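Local coordinates for glucose-6-phosphate isomerase (Plasmodium falciparum, PDB 3QKI), which probably interconverts alpha-D-glucose 6-phosphate and beta-D-fructose 6-phosphate, an early step of glycolysis, at residues Val376-Tyr381 / Gln417-Glu422; Thr470-Gln475 / Ser513-Phe518. All blocks are in the same frame, centred on the assembly; numbering follows the deposited sequence.

Contacts 1 and 2 both lie on the mixed sheet that holds strands 375-380, 418-420, 443-448 and 513-518, and both are buried. Contact 1 joins two neighbouring strands at one edge of that sheet as counted within the chain, by backbone hydrogen bonds with side chains packed on both faces. Contact 2 sets helix 464-481 against strand 513-518, with no hydrogen bond between the segments and apolar packing in their place. Contact 1 lies nearer the centre of the chain. Strand 443-448 runs between strands 375-380 and 513-518. The contacts also meet directly, where the side chain of Tyr-381 packs on Asn-471 and Gln-475. Both touch the second subunit.

Contact 1. Residues Val376-Tyr381 / Gln417-Glu422; sequences VAILPY and QVYFGE
Val-376 and Tyr-419 form a bridge between two parallel strands at one edge of the mixed sheet as counted within the chain. Strand 418-420 is the outermost strand there. With helix 388-400 the two strands make a beta-alpha-beta unit. Three backbone hydrogen bonds join them. Val-376 N donates to Val-418 O. Phe-420 N then bonds Val-376 O. Ile-378 N reaches Phe-420 O at 2.8 Å with a nearly straight N-H...O angle of 171°.

Val-376 lies over one face of the Tyr-419 ring. Its CB is 3.8 Å from the ring centroid in a CH-pi contact, and the two side chains point the same way. The CG2 branch sits beside the backbone N (CG1 is anti to that N, chi1 174°). From there CG2 packs 3.5 Å from Gln-417 NE2, which is hydrogen-bonded to Ser-364 OG. Ile-378 CG1 meets the edge of the tyrosine ring, 3.7 Å from CD1.

Ala-377 and Phe-420 share the opposite face of the sheet. Ala-377 CA lies over one face of the Phe-420 ring, with CB 3.9 Å from CZ. Farther along, Gly-421 has backbone angles in a region open mainly to glycine. Its CA makes a CA-H...O contact with Ile-378 O at 3.4 Å. Leu-379 CD2 packs 3.6 Å from Glu-422 O.

Phe-420 also packs on Gln-393 of the second subunit, so this part of the sheet lies by the dimer interface. The side chains of Tyr-419 and Glu-422 are each about 9 Å from those of Gln-394 and His-429 respectively, which bind fructose 6-phosphate. The contact thus lies beside the substrate site without being part of it. The polar backbone sets the strand register, and apolar groups fill both faces. Val-376 O is used twice, by Phe-420 N and the CA-H of Tyr-419.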
loop_
_atom_site.group_PDB
_atom_site.type_symbol
_atom_site.label_atom_id
_atom_site.label_comp_id
_atom_site.label_asym_id
_atom_site.label_seq_id
_atom_site.Cartn_x
_atom_site.Cartn_y
_atom_site.Cartn_z
ATOM N N VAL A 376 -6.589 -6.135 9.242
ATOM C CA VAL A 376 -6.886 -7.136 8.217
ATOM C C VAL A 376 -5.815 -6.945 7.151
ATOM O O VAL A 376 -5.657 -5.825 6.644
ATOM C CB VAL A 376 -8.306 -7.029 7.568
ATOM C CG1 VAL A 376 -8.454 -8.020 6.404
ATOM C CG2 VAL A 376 -9.425 -7.214 8.585
ATOM N N ALA A 377 -5.111 -8.025 6.782
ATOM C CA ALA A 377 -4.137 -8.006 5.678
ATOM C C ALA A 377 -4.804 -8.623 4.440
ATOM O O ALA A 377 -5.266 -9.771 4.495
ATOM C CB ALA A 377 -2.869 -8.772 6.052
ATOM N N ILE A 378 -4.882 -7.847 3.342
ATOM C CA ILE A 378 -5.473 -8.276 2.065
ATOM C C ILE A 378 -4.321 -8.680 1.213
ATOM O O ILE A 378 -3.512 -7.832 0.811
ATOM C CB ILE A 378 -6.323 -7.180 1.389
ATOM C CG1 ILE A 378 -7.512 -6.745 2.280
ATOM C CG2 ILE A 378 -6.796 -7.644 -0.013
ATOM C CD1 ILE A 378 -8.658 -7.866 2.622
ATOM N N LEU A 379 -4.179 -9.987 1.017
ATOM C CA LEU A 379 -3.007 -10.562 0.349
ATOM C C LEU A 379 -3.330 -11.430 -0.873
ATOM O O LEU A 379 -3.386 -12.657 -0.767
ATOM C CB LEU A 379 -2.153 -11.319 1.378
ATOM C CG LEU A 379 -1.875 -10.607 2.704
ATOM C CD1 LEU A 379 -1.322 -11.587 3.715
ATOM C CD2 LEU A 379 -0.936 -9.385 2.501
ATOM N N PRO A 380 -3.567 -10.800 -2.038
ATOM C CA PRO A 380 -3.833 -11.596 -3.246
ATOM C C PRO A 380 -2.520 -12.182 -3.798
ATOM O O PRO A 380 -1.554 -11.443 -3.984
ATOM C CB PRO A 380 -4.457 -10.587 -4.205
ATOM C CG PRO A 380 -3.912 -9.251 -3.779
ATOM C CD PRO A 380 -3.552 -9.345 -2.331
ATOM N N TYR A 381 -2.474 -13.501 -4.043
ATOM C CA TYR A 381 -1.284 -14.153 -4.625
ATOM C C TYR A 381 -1.433 -14.054 -6.160
ATOM O O TYR A 381 -1.664 -15.040 -6.861
ATOM C CB TYR A 381 -1.125 -15.587 -4.093
ATOM C CG TYR A 381 -0.343 -15.588 -2.799
ATOM C CD1 TYR A 381 -0.860 -14.993 -1.651
ATOM C CD2 TYR A 381 0.962 -16.070 -2.752
ATOM C CE1 TYR A 381 -0.107 -14.901 -0.480
ATOM C CE2 TYR A 381 1.727 -15.983 -1.584
ATOM C CZ TYR A 381 1.197 -15.374 -0.458
ATOM O OH TYR A 381 1.941 -15.276 0.693
ATOM N N GLN A 417 -11.482 -2.388 11.042
ATOM C CA GLN A 417 -10.064 -2.681 11.218
ATOM C C GLN A 417 -9.230 -1.791 10.284
ATOM O O GLN A 417 -9.763 -1.205 9.332
ATOM C CB GLN A 417 -9.773 -4.149 10.840
ATOM C CG GLN A 417 -10.407 -5.189 11.755
ATOM C CD GLN A 417 -11.642 -5.773 11.123
ATOM O OE1 GLN A 417 -12.494 -5.054 10.611
ATOM N NE2 GLN A 417 -11.753 -7.105 11.136
ATOM N N VAL A 418 -7.919 -1.726 10.529
ATOM C CA VAL A 418 -6.987 -1.069 9.613
ATOM C C VAL A 418 -6.719 -2.136 8.533
ATOM O O VAL A 418 -6.339 -3.256 8.857
ATOM C CB VAL A 418 -5.673 -0.644 10.295
ATOM C CG1 VAL A 418 -4.619 -0.315 9.256
ATOM C CG2 VAL A 418 -5.899 0.543 11.220
ATOM N N TYR A 419 -6.964 -1.798 7.268
ATOM C CA TYR A 419 -6.719 -2.700 6.145
ATOM C C TYR A 419 -5.426 -2.297 5.471
ATOM O O TYR A 419 -5.157 -1.103 5.297
ATOM C CB TYR A 419 -7.857 -2.605 5.125
ATOM C CG TYR A 419 -9.052 -3.452 5.447
ATOM C CD1 TYR A 419 -9.346 -4.584 4.697
ATOM C CD2 TYR A 419 -9.916 -3.109 6.488
ATOM C CE1 TYR A 419 -10.481 -5.352 4.965
ATOM C CE2 TYR A 419 -11.018 -3.907 6.804
ATOM C CZ TYR A 419 -11.312 -5.010 6.022
ATOM O OH TYR A 419 -12.430 -5.763 6.297
ATOM N N PHE A 420 -4.626 -3.295 5.082
ATOM C CA PHE A 420 -3.372 -3.056 4.382
ATOM C C PHE A 420 -3.008 -4.325 3.612
ATOM O O PHE A 420 -3.695 -5.350 3.716
ATOM C CB PHE A 420 -2.249 -2.644 5.373
ATOM C CG PHE A 420 -1.679 -3.792 6.176
ATOM C CD1 PHE A 420 -0.439 -4.349 5.849
ATOM C CD2 PHE A 420 -2.399 -4.352 7.233
ATOM C CE1 PHE A 420 0.079 -5.422 6.583
ATOM C CE2 PHE A 420 -1.887 -5.429 7.961
ATOM C CZ PHE A 420 -0.647 -5.948 7.640
ATOM N N GLY A 421 -1.933 -4.254 2.855
ATOM C CA GLY A 421 -1.465 -5.412 2.123
ATOM C C GLY A 421 -0.718 -5.101 0.857
ATOM O O GLY A 421 -0.745 -3.975 0.351
ATOM N N GLU A 422 -0.056 -6.133 0.352
ATOM C CA GLU A 422 0.687 -6.167 -0.898
ATOM C C GLU A 422 0.453 -7.545 -1.488
ATOM O O GLU A 422 0.254 -8.496 -0.726
ATOM C CB GLU A 422 2.199 -5.974 -0.652
ATOM C CG GLU A 422 2.610 -4.520 -0.399
ATOM C CD GLU A 422 2.231 -3.473 -1.438
ATOM O OE1 GLU A 422 2.156 -3.793 -2.648
ATOM O OE2 GLU A 422 2.064 -2.303 -1.033
#

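Contact 2. Residues Thr470-Gln475 / Ser513-Phe518; sequences TNFFAQ and STLLLF
Phe-472 and Phe-473 carry the helix side of this contact, against the side chains of Leu-515 and Leu-517 and the carbonyl O of Leu-516. All five residues are buried.

In sequence order, Phe-472 comes first and points at the strand. Its CG lies anti to the backbone N (chi1 174°), which carries the ring out from the helix to the sheet. Leu-515 CD2 sits over one face of this ring, 4.0 Å from the centroid and offset toward the rim. It is a CH-pi contact, with CD2 22° off the ring normal, and CD2 comes within 3.7 Å of Phe-472 CZ. The same CZ is 3.7 Å from Leu-516 O and 4.4 Å from Leu-517 CB, both approaching obliquely. The side chain of Leu-516 itself points away from the helix. Leu-445 of strand 443-448 also touches Phe-472, so the ring bears on two neighbouring strands.

Phe-473 follows. The edge of its ring meets Leu-517, with CZ 4.1 Å from CD2, and the two side chains cross at about a right angle. Phe-472 CD2 lies 3.8 Å above the centre of the Phe-473 ring. In turn, Phe-473 CE1 lies at the edge of the Phe-472 ring, in its plane. The two phenylalanines thus pack on each other as well as on the strand. Leu-590 of the second subunit also packs on Phe-473.

The helix runs at 150° to the strand, its axis 10.2 Å away, a layer of helix laid on sheet. No hydrogen bond joins these segments, and Phe-472 O is buried here with no partner in the model. Cohesion between them therefore rests on buried apolar surface and close packing of aromatic rings and leucine branches.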
loop_
_atom_site.group_PDB
_atom_site.type_symbol
_atom_site.label_atom_id
_atom_site.label_comp_id
_atom_site.label_asym_id
_atom_site.label_seq_id
_atom_site.Cartn_x
_atom_site.Cartn_y
_atom_site.Cartn_z
ATOM N N THR A 470 2.555 -22.548 -4.179
ATOM C CA THR A 470 3.042 -23.348 -3.049
ATOM C C THR A 470 2.958 -22.492 -1.755
ATOM O O THR A 470 2.657 -23.015 -0.689
ATOM C CB THR A 470 4.488 -23.832 -3.258
ATOM O OG1 THR A 470 5.401 -22.727 -3.291
ATOM C CG2 THR A 470 4.643 -24.704 -4.475
ATOM N N ASN A 471 3.191 -21.173 -1.895
ATOM C CA ASN A 471 3.169 -20.183 -0.809
ATOM C C ASN A 471 1.778 -19.872 -0.340
ATOM O O ASN A 471 1.567 -19.675 0.849
ATOM C CB ASN A 471 3.890 -18.911 -1.230
ATOM C CG ASN A 471 5.310 -19.136 -1.615
ATOM O OD1 ASN A 471 6.192 -19.211 -0.768
ATOM N ND2 ASN A 471 5.557 -19.266 -2.894
ATOM N N PHE A 472 0.810 -19.860 -1.252
ATOM C CA PHE A 472 -0.589 -19.588 -0.930
ATOM C C PHE A 472 -1.059 -20.629 0.084
ATOM O O PHE A 472 -1.588 -20.251 1.124
ATOM C CB PHE A 472 -1.444 -19.631 -2.231
ATOM C CG PHE A 472 -2.943 -19.499 -2.071
ATOM C CD1 PHE A 472 -3.538 -18.243 -1.940
ATOM C CD2 PHE A 472 -3.763 -20.623 -2.096
ATOM C CE1 PHE A 472 -4.925 -18.115 -1.810
ATOM C CE2 PHE A 472 -5.158 -20.498 -1.975
ATOM C CZ PHE A 472 -5.727 -19.239 -1.829
ATOM N N PHE A 473 -0.814 -21.937 -0.182
ATOM C CA PHE A 473 -1.250 -23.017 0.721
ATOM C C PHE A 473 -0.411 -23.080 2.006
ATOM O O PHE A 473 -0.970 -23.161 3.098
ATOM C CB PHE A 473 -1.283 -24.368 -0.012
ATOM C CG PHE A 473 -2.260 -24.392 -1.172
ATOM C CD1 PHE A 473 -3.632 -24.513 -0.951
ATOM C CD2 PHE A 473 -1.814 -24.252 -2.487
ATOM C CE1 PHE A 473 -4.541 -24.509 -2.026
ATOM C CE2 PHE A 473 -2.723 -24.243 -3.555
ATOM C CZ PHE A 473 -4.081 -24.359 -3.314
ATOM N N ALA A 474 0.925 -23.010 1.870
ATOM C CA ALA A 474 1.872 -23.110 2.966
ATOM C C ALA A 474 1.751 -22.008 3.994
ATOM O O ALA A 474 1.867 -22.312 5.185
ATOM C CB ALA A 474 3.283 -23.148 2.443
ATOM N N GLN A 475 1.558 -20.738 3.548
ATOM C CA GLN A 475 1.469 -19.600 4.456
ATOM C C GLN A 475 0.255 -19.757 5.368
ATOM O O GLN A 475 0.388 -19.594 6.572
ATOM C CB GLN A 475 1.469 -18.248 3.704
ATOM C CG GLN A 475 2.846 -17.846 3.142
ATOM C CD GLN A 475 3.862 -17.543 4.216
ATOM O OE1 GLN A 475 3.541 -17.021 5.285
ATOM N NE2 GLN A 475 5.114 -17.857 3.950
ATOM N N SER A 513 -6.645 -17.214 9.091
ATOM C CA SER A 513 -6.674 -16.899 7.666
ATOM C C SER A 513 -7.945 -17.366 6.963
ATOM O O SER A 513 -8.537 -18.397 7.317
ATOM C CB SER A 513 -5.458 -17.476 6.936
ATOM O OG SER A 513 -5.511 -18.882 6.873
ATOM N N THR A 514 -8.316 -16.624 5.921
ATOM C CA THR A 514 -9.386 -16.996 5.021
ATOM C C THR A 514 -8.726 -17.203 3.672
ATOM O O THR A 514 -7.901 -16.381 3.263
ATOM C CB THR A 514 -10.460 -15.909 4.952
ATOM O OG1 THR A 514 -11.022 -15.745 6.253
ATOM C CG2 THR A 514 -11.552 -16.256 3.948
ATOM N N LEU A 515 -9.055 -18.300 2.996
ATOM C CA LEU A 515 -8.563 -18.574 1.649
ATOM C C LEU A 515 -9.696 -18.438 0.647
ATOM O O LEU A 515 -10.766 -19.019 0.830
ATOM C CB LEU A 515 -7.932 -19.971 1.521
ATOM C CG LEU A 515 -6.685 -20.288 2.336
ATOM C CD1 LEU A 515 -6.264 -21.727 2.099
ATOM C CD2 LEU A 515 -5.526 -19.451 1.909
ATOM N N LEU A 516 -9.461 -17.668 -0.412
ATOM C CA LEU A 516 -10.395 -17.495 -1.533
ATOM C C LEU A 516 -9.667 -18.025 -2.764
ATOM O O LEU A 516 -8.639 -17.452 -3.157
ATOM C CB LEU A 516 -10.812 -16.020 -1.733
ATOM C CG LEU A 516 -11.704 -15.402 -0.665
ATOM C CD1 LEU A 516 -11.758 -13.873 -0.801
ATOM C CD2 LEU A 516 -13.132 -15.947 -0.744
ATOM N N LEU A 517 -10.161 -19.151 -3.330
ATOM C CA LEU A 517 -9.518 -19.762 -4.491
ATOM C C LEU A 517 -10.467 -19.809 -5.671
ATOM O O LEU A 517 -11.463 -20.522 -5.619
ATOM C CB LEU A 517 -8.919 -21.167 -4.168
ATOM C CG LEU A 517 -8.251 -21.955 -5.323
ATOM C CD1 LEU A 517 -7.112 -21.155 -5.984
ATOM C CD2 LEU A 517 -7.706 -23.286 -4.820
ATOM N N PHE A 518 -10.146 -19.041 -6.730
ATOM C CA PHE A 518 -10.962 -18.959 -7.950
ATOM C C PHE A 518 -10.322 -19.788 -9.042
ATOM O O PHE A 518 -9.128 -20.062 -8.976
ATOM C CB PHE A 518 -11.059 -17.496 -8.427
ATOM C CG PHE A 518 -11.765 -16.503 -7.516
ATOM C CD1 PHE A 518 -13.083 -16.141 -7.748
ATOM C CD2 PHE A 518 -11.091 -15.904 -6.457
ATOM C CE1 PHE A 518 -13.734 -15.225 -6.918
ATOM C CE2 PHE A 518 -11.730 -14.977 -5.640
ATOM C CZ PHE A 518 -13.050 -14.635 -5.874
#